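Side-chain contacts in carbohydrate binding protein (Flavobacterium johnsoniae, PDB 3HZB), which binds calcium ions through the betagamma-crystallin domain described here and, as a longer protein, probably also binds carbohydrate: residues R42-Q45 against G46-A49; Y6-C9 against N10-F14; G16-I20 against G21-L25. One frame throughout, in Å; residues are numbered along the deposited sequence.

How the interactions relate
The three contacts illustrate how short local turns build a small betagamma-crystallin domain: two of them supply calcium ligands and the third is packing. Interactions 1 and 2 each give a backbone carbonyl to a different calcium. Their centres lie about 17 Å apart, yet they meet through Arg42, whose NE makes a weak hydrogen bond of 3.0 Å to Tyr6 OH and whose cation lies on the Tyr11 ring. Tyr11 in turn comes within about 3 Å, side chain to side chain, of Asp67, the other residue of this chain at the interaction 1 calcium. Interaction 3, centred about 12 Å from interaction 1, joins the same two sheets, and Ile20 CD1 packs 3.6 Å from Tyr47 CD1.

Interaction 1: residues R42-Q45 against G46-A49; sequences RITQ and GYQA. With CA (calcium ion), chain K.
Thr44 O accepts a hydrogen bond of 3.0 Å from Tyr47 N, the bond that closes a type II beta turn from Thr44 to Tyr47. The bond is bent, at 136°. Gly46 occupies the third position of the turn with a positive phi of 97°, a conformation suited to glycine because a beta carbon would collide with the carbonyl oxygen of Gln45.

The same Thr44 carbonyl also meets the Tyr47 side chain. With CG set beside its own backbone N (chi1 -59°), the Tyr47 ring presents an edge to the oxygen, CD2 lying 3.6 Å from Thr44 O. The methyl CG2 of Thr44 adds a looser apolar touch to CD2 of Tyr47 at 4.2 Å. Ile43 reaches across toward Gln48, but its terminal methyl is modelled too near a carbonyl for its exact placement to be trusted.

The backbone of Ile43 serves a different purpose. Its O binds a calcium ion at 2.9 Å, as does water 1, and Asp67 OD1 completes this chain's share. Ile43 O and Asp67 OD1 of the second subunit bind the same ion, so the site bridges the dimer, where Gln45 OE1 also hydrogen-bonds Thr4 OG1 of the second subunit.

In the fold, the turn carries the chain from strand 40-43, at the margin of one sheet and beside strand 3-6, into strand 47-52 of the other sheet, between strands 81-86 and 60-64.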
loop_
_atom_site.group_PDB
_atom_site.type_symbol
_atom_site.label_atom_id
_atom_site.label_comp_id
_atom_site.label_asym_id
_atom_site.label_seq_id
_atom_site.Cartn_x
_atom_site.Cartn_y
_atom_site.Cartn_z
ATOM N N ARG B 42 2.542 -2.765 5.352
ATOM C CA ARG B 42 2.672 -1.790 4.282
ATOM C C ARG B 42 3.561 -2.507 3.280
ATOM O O ARG B 42 4.562 -3.120 3.655
ATOM C CB ARG B 42 3.372 -0.517 4.754
ATOM C CG ARG B 42 2.490 0.466 5.505
ATOM C CD ARG B 42 3.300 1.690 5.895
ATOM N NE ARG B 42 2.561 2.609 6.755
ATOM C CZ ARG B 42 1.685 3.510 6.323
ATOM N NH1 ARG B 42 1.426 3.629 5.026
ATOM N NH2 ARG B 42 1.065 4.296 7.194
ATOM N N ILE B 43 3.193 -2.460 2.010
ATOM C CA ILE B 43 4.015 -3.112 1.009
ATOM C C ILE B 43 4.299 -2.198 -0.170
ATOM O O ILE B 43 3.388 -1.718 -0.852
ATOM C CB ILE B 43 3.384 -4.457 0.567
ATOM C CG1 ILE B 43 3.654 -4.711 -0.911
ATOM C CG2 ILE B 43 1.921 -4.498 0.939
ATOM C CD1 ILE B 43 3.163 -6.039 -1.362
ATOM N N THR B 44 5.584 -1.932 -0.374
ATOM C CA THR B 44 6.025 -1.061 -1.449
ATOM C C THR B 44 5.776 -1.688 -2.811
ATOM O O THR B 44 6.047 -2.871 -3.036
ATOM C CB THR B 44 7.525 -0.722 -1.301
ATOM O OG1 THR B 44 7.725 0.001 -0.078
ATOM C CG2 THR B 44 8.005 0.130 -2.474
ATOM N N GLN B 45 5.239 -0.880 -3.715
ATOM C CA GLN B 45 4.950 -1.323 -5.067
ATOM C C GLN B 45 6.174 -2.024 -5.646
ATOM O O GLN B 45 7.306 -1.558 -5.480
ATOM C CB GLN B 45 4.601 -0.116 -5.932
ATOM C CG GLN B 45 4.002 -0.453 -7.276
ATOM C CD GLN B 45 3.830 0.785 -8.127
ATOM O OE1 GLN B 45 3.468 1.849 -7.620
ATOM N NE2 GLN B 45 4.083 0.655 -9.424
ATOM N N GLY B 46 5.940 -3.146 -6.316
ATOM C CA GLY B 46 7.035 -3.891 -6.915
ATOM C C GLY B 46 7.510 -5.039 -6.050
ATOM O O GLY B 46 8.369 -5.820 -6.457
ATOM N N TYR B 47 6.945 -5.147 -4.851
ATOM C CA TYR B 47 7.317 -6.204 -3.921
ATOM C C TYR B 47 6.072 -6.800 -3.300
ATOM O O TYR B 47 4.994 -6.219 -3.381
ATOM C CB TYR B 47 8.217 -5.633 -2.830
ATOM C CG TYR B 47 9.466 -5.016 -3.389
ATOM C CD1 TYR B 47 10.570 -5.804 -3.709
ATOM C CD2 TYR B 47 9.522 -3.654 -3.672
ATOM C CE1 TYR B 47 11.700 -5.249 -4.299
ATOM C CE2 TYR B 47 10.649 -3.087 -4.263
ATOM C CZ TYR B 47 11.733 -3.891 -4.574
ATOM O OH TYR B 47 12.850 -3.341 -5.157
ATOM N N GLN B 48 6.221 -7.963 -2.681
ATOM C CA GLN B 48 5.088 -8.612 -2.045
ATOM C C GLN B 48 5.526 -9.556 -0.943
ATOM O O GLN B 48 6.660 -10.037 -0.933
ATOM C CB GLN B 48 4.257 -9.363 -3.083
ATOM C CG GLN B 48 5.062 -10.273 -3.986
ATOM C CD GLN B 48 4.227 -10.835 -5.121
ATOM O OE1 GLN B 48 4.755 -11.429 -6.064
ATOM N NE2 GLN B 48 2.916 -10.655 -5.034
ATOM N N ALA B 49 4.620 -9.803 -0.005
ATOM C CA ALA B 49 4.907 -10.691 1.108
ATOM C C ALA B 49 4.038 -11.937 1.045
ATOM O O ALA B 49 2.830 -11.854 0.840
ATOM C CB ALA B 49 4.676 -9.968 2.431
HETATM CA CA CA K . 2.252 0.849 -0.345
HETATM O O HOH W 1 4.704 1.119 1.131
#

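Interaction 2: residues Y6-C9 against N10-F14; sequences YKDC and NYTGF. With CA (calcium ion), chain L.
Tyr6 and Tyr11 are the two signature aromatic positions of the folded hairpin characteristic of betagamma-crystallin Greek keys, in which an aromatic residue is followed five positions later by a second and, two further on, by a glycine, here Gly13.

The aromatic contacts come first. Tyr11 lays its backbone and beta carbon over one face of the Tyr6 ring: CB sits 3.8 Å from the ring centroid in a CH-pi contact only 11° off the normal. The Tyr11 ring then directs its edge toward that face in an offset edge-to-face pair, with centroids 5.8 Å apart and planes at 71°. Tyr6 is aimed into this fold by a chi1 of -58°, which swings its ring to the side of the backbone N. Beyond the pair, Tyr11 packs on Ser69 and on Ser66 of the second subunit.

Three hydrogen bonds hold the loop folded. Lys7 N donates to Phe14 O at 2.9 Å, and Asp8 N to Thr12 O at 2.9 Å. Closer to the bend, Thr12 OG1 donates to Cys9 O at 2.9 Å, approaching nearly in line with the carbonyl bond, so that a side-chain hydroxyl grips the backbone there. Gly13 has a positive phi that would press a beta carbon against the preceding carbonyl oxygen. The disulfide from Cys9 to Cys70 ties the loop to another far along the sequence.

Metal binding completes the account. Lys7 O coordinates a calcium ion at 2.4 Å, joined by Asp37 O, Ser39 OG, Asp77 OD1 and waters 2, 3 and 4. Asp8 belongs to the second shell: calcium-bound water 2 donates a hydrogen bond of 2.6 Å to its OD1.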
loop_
_atom_site.group_PDB
_atom_site.type_symbol
_atom_site.label_atom_id
_atom_site.label_comp_id
_atom_site.label_asym_id
_atom_site.label_seq_id
_atom_site.Cartn_x
_atom_site.Cartn_y
_atom_site.Cartn_z
ATOM N N TYR B 6 3.273 -4.584 11.002
ATOM C CA TYR B 6 2.903 -3.936 12.252
ATOM C C TYR B 6 2.180 -4.838 13.227
ATOM O O TYR B 6 1.431 -5.739 12.835
ATOM C CB TYR B 6 2.025 -2.712 11.982
ATOM C CG TYR B 6 2.662 -1.665 11.103
ATOM C CD1 TYR B 6 2.697 -1.823 9.719
ATOM C CD2 TYR B 6 3.218 -0.509 11.651
ATOM C CE1 TYR B 6 3.268 -0.861 8.900
ATOM C CE2 TYR B 6 3.796 0.466 10.835
ATOM C CZ TYR B 6 3.815 0.279 9.460
ATOM O OH TYR B 6 4.382 1.221 8.637
ATOM N N LYS B 7 2.398 -4.561 14.507
ATOM C CA LYS B 7 1.775 -5.320 15.574
ATOM C C LYS B 7 0.269 -5.080 15.591
ATOM O O LYS B 7 -0.491 -6.006 15.785
ATOM C CB LYS B 7 2.373 -4.921 16.926
ATOM C CG LYS B 7 1.862 -5.744 18.109
ATOM C CD LYS B 7 2.446 -5.225 19.422
ATOM C CE LYS B 7 2.048 -6.104 20.598
ATOM N NZ LYS B 7 2.752 -7.421 20.559
ATOM N N ASP B 8 -0.161 -3.840 15.382
ATOM C CA ASP B 8 -1.588 -3.521 15.396
ATOM C C ASP B 8 -2.158 -3.172 14.032
ATOM O O ASP B 8 -1.424 -2.930 13.079
ATOM C CB ASP B 8 -1.864 -2.344 16.338
ATOM C CG ASP B 8 -1.490 -2.640 17.771
ATOM O OD1 ASP B 8 -1.473 -3.828 18.149
ATOM O OD2 ASP B 8 -1.230 -1.680 18.523
ATOM N N CYS B 9 -3.483 -3.133 13.955
ATOM C CA CYS B 9 -4.160 -2.774 12.718
ATOM C C CYS B 9 -3.934 -1.290 12.451
ATOM O O CYS B 9 -3.508 -0.555 13.340
ATOM C CB CYS B 9 -5.655 -3.104 12.831
ATOM S SG CYS B 9 -5.932 -4.881 12.547
ATOM N N ASN B 10 -4.188 -0.860 11.218
ATOM C CA ASN B 10 -4.009 0.538 10.839
ATOM C C ASN B 10 -2.561 1.016 10.905
ATOM O O ASN B 10 -2.291 2.180 11.216
ATOM C CB ASN B 10 -4.891 1.430 11.713
ATOM C CG ASN B 10 -6.365 1.201 11.464
ATOM O OD1 ASN B 10 -7.197 1.429 12.342
ATOM N ND2 ASN B 10 -6.698 0.758 10.255
ATOM N N TYR B 11 -1.632 0.109 10.620
ATOM C CA TYR B 11 -0.207 0.433 10.595
ATOM C C TYR B 11 0.306 1.136 11.850
ATOM O O TYR B 11 0.951 2.184 11.770
ATOM C CB TYR B 11 0.091 1.288 9.356
ATOM C CG TYR B 11 -0.682 0.839 8.135
ATOM C CD1 TYR B 11 -1.705 1.626 7.600
ATOM C CD2 TYR B 11 -0.436 -0.403 7.551
ATOM C CE1 TYR B 11 -2.472 1.183 6.513
ATOM C CE2 TYR B 11 -1.191 -0.856 6.470
ATOM C CZ TYR B 11 -2.210 -0.062 5.958
ATOM O OH TYR B 11 -2.982 -0.533 4.918
ATOM N N THR B 12 0.021 0.546 13.006
ATOM C CA THR B 12 0.450 1.096 14.287
ATOM C C THR B 12 1.020 -0.034 15.143
ATOM O O THR B 12 0.894 -1.208 14.793
ATOM C CB THR B 12 -0.730 1.751 15.047
ATOM O OG1 THR B 12 -1.747 0.773 15.290
ATOM C CG2 THR B 12 -1.320 2.897 14.235
ATOM N N GLY B 13 1.640 0.323 16.262
ATOM C CA GLY B 13 2.224 -0.681 17.136
ATOM C C GLY B 13 3.627 -1.033 16.679
ATOM O O GLY B 13 4.070 -0.568 15.631
ATOM N N PHE B 14 4.327 -1.851 17.459
ATOM C CA PHE B 14 5.687 -2.244 17.116
ATOM C C PHE B 14 5.775 -2.714 15.670
ATOM O O PHE B 14 4.977 -3.540 15.233
ATOM C CB PHE B 14 6.172 -3.372 18.021
ATOM C CG PHE B 14 7.624 -3.687 17.844
ATOM C CD1 PHE B 14 8.589 -2.973 18.541
ATOM C CD2 PHE B 14 8.031 -4.658 16.933
ATOM C CE1 PHE B 14 9.946 -3.217 18.332
ATOM C CE2 PHE B 14 9.380 -4.907 16.717
ATOM C CZ PHE B 14 10.340 -4.187 17.416
HETATM CA CA CA L . -1.701 -7.984 16.532
HETATM O O HOH W 2 -3.069 -5.904 17.748
HETATM O O HOH W 3 -4.184 -8.259 17.368
HETATM O O HOH W 4 -0.953 -8.465 18.973
#

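Interaction 3: residues G16-I20 against G21-L25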
loop_
_atom_site.group_PDB
_atom_site.type_symbol
_atom_site.label_atom_id
_atom_site.label_comp_id
_atom_site.label_asym_id
_atom_site.label_seq_id
_atom_site.Cartn_x
_atom_site.Cartn_y
_atom_site.Cartn_z
ATOM N N GLY B 16 8.312 -4.001 12.179
ATOM C CA GLY B 16 9.553 -4.602 11.734
ATOM C C GLY B 16 9.693 -4.357 10.242
ATOM O O GLY B 16 8.730 -4.508 9.496
ATOM N N GLY B 17 10.885 -3.966 9.807
ATOM C CA GLY B 17 11.106 -3.714 8.395
ATOM C C GLY B 17 11.717 -4.925 7.716
ATOM O O GLY B 17 12.687 -5.498 8.219
ATOM N N LEU B 18 11.153 -5.316 6.576
ATOM C CA LEU B 18 11.646 -6.473 5.835
ATOM C C LEU B 18 12.079 -6.091 4.420
ATOM O O LEU B 18 11.569 -5.136 3.836
ATOM C CB LEU B 18 10.558 -7.548 5.729
ATOM C CG LEU B 18 9.717 -7.890 6.963
ATOM C CD1 LEU B 18 8.682 -8.948 6.583
ATOM C CD2 LEU B 18 10.600 -8.378 8.088
ATOM N N THR B 19 13.034 -6.843 3.885
ATOM C CA THR B 19 13.516 -6.629 2.530
ATOM C C THR B 19 13.397 -7.981 1.838
ATOM O O THR B 19 12.891 -8.938 2.429
ATOM C CB THR B 19 14.995 -6.160 2.500
ATOM O OG1 THR B 19 15.819 -7.096 3.208
ATOM C CG2 THR B 19 15.129 -4.785 3.132
ATOM N N ILE B 20 13.842 -8.063 0.589
ATOM C CA ILE B 20 13.778 -9.322 -0.145
ATOM C C ILE B 20 14.460 -10.414 0.669
ATOM O O ILE B 20 15.553 -10.210 1.198
ATOM C CB ILE B 20 14.482 -9.202 -1.514
ATOM C CG1 ILE B 20 13.664 -8.301 -2.442
ATOM C CG2 ILE B 20 14.676 -10.583 -2.129
ATOM C CD1 ILE B 20 12.300 -8.863 -2.798
ATOM N N GLY B 21 13.814 -11.570 0.778
ATOM C CA GLY B 21 14.409 -12.651 1.539
ATOM C C GLY B 21 13.401 -13.486 2.305
ATOM O O GLY B 21 12.197 -13.225 2.260
ATOM N N ASP B 22 13.900 -14.485 3.022
ATOM C CA ASP B 22 13.039 -15.377 3.787
ATOM C C ASP B 22 13.182 -15.155 5.285
ATOM O O ASP B 22 14.292 -15.085 5.811
ATOM C CB ASP B 22 13.360 -16.831 3.438
ATOM C CG ASP B 22 13.262 -17.105 1.947
ATOM O OD1 ASP B 22 12.309 -16.603 1.314
ATOM O OD2 ASP B 22 14.134 -17.826 1.409
ATOM N N TYR B 23 12.046 -15.048 5.963
ATOM C CA TYR B 23 12.032 -14.809 7.394
ATOM C C TYR B 23 11.308 -15.881 8.194
ATOM O O TYR B 23 10.074 -15.915 8.218
ATOM C CB TYR B 23 11.375 -13.459 7.705
ATOM C CG TYR B 23 12.094 -12.255 7.152
ATOM C CD1 TYR B 23 12.022 -11.935 5.796
ATOM C CD2 TYR B 23 12.856 -11.434 7.984
ATOM C CE1 TYR B 23 12.687 -10.828 5.282
ATOM C CE2 TYR B 23 13.529 -10.325 7.479
ATOM C CZ TYR B 23 13.437 -10.030 6.126
ATOM O OH TYR B 23 14.093 -8.934 5.621
ATOM N N ASN B 24 12.059 -16.773 8.835
ATOM C CA ASN B 24 11.414 -17.763 9.682
ATOM C C ASN B 24 11.139 -17.028 10.993
ATOM O O ASN B 24 11.500 -15.857 11.129
ATOM C CB ASN B 24 12.294 -19.013 9.892
ATOM C CG ASN B 24 13.690 -18.702 10.428
ATOM O OD1 ASN B 24 14.553 -19.584 10.452
ATOM N ND2 ASN B 24 13.917 -17.475 10.860
ATOM N N LEU B 25 10.494 -17.683 11.953
ATOM C CA LEU B 25 10.184 -17.008 13.208
ATOM C C LEU B 25 11.439 -16.476 13.905
ATOM O O LEU B 25 11.419 -15.404 14.498
ATOM C CB LEU B 25 9.412 -17.947 14.138
ATOM C CG LEU B 25 8.901 -17.334 15.447
ATOM C CD1 LEU B 25 8.063 -16.089 15.168
ATOM C CD2 LEU B 25 8.076 -18.373 16.187
HETATM O O HOH W 5 14.992 -7.375 7.634
#
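Tyr23 reaches back across the turn to Thr19, and the conformations of a few side chains explain how. Its CG is anti to the carbonyl carbon (chi1 -63°), which sends the ring from strand 21-23 toward the end of strand 15-18. There the phenol oxygen accepts a hydrogen bond of 2.9 Å from Thr19 N, almost perfectly straight at 174°. The ring's edge meets Thr19 O in plane, 3.4 Å from Tyr23 CE1.

Leu18 comes over one face of the same ring. A chi1 of -44° takes its CG away from the carbonyl carbon, and of the two methyls CD2 is the one laid on the aromatic surface, 3.8 Å from the Tyr23 centroid and somewhat toward the rim. The two side chains run past each other in opposite directions, Leu18 CB lying near Tyr23 CZ while CD2 lies over CE2. Val84 of strand 81-86 packs against both, and Arg27 makes a cation-pi contact with the ring.

Gly21, where strand 21-23 begins, adopts a positive phi that would push a beta carbon into the preceding carbonyl oxygen.

Water 5 lies at the ring edge, 2.7 Å from Tyr23 OH, and donates to Gly17 O at 3.0 Å. A largely buried tyrosine thus divides its chemistry: its hydrocarbon face joins the apolar packing between the two sheets, while its hydroxyl satisfies a backbone amide just beyond the strand.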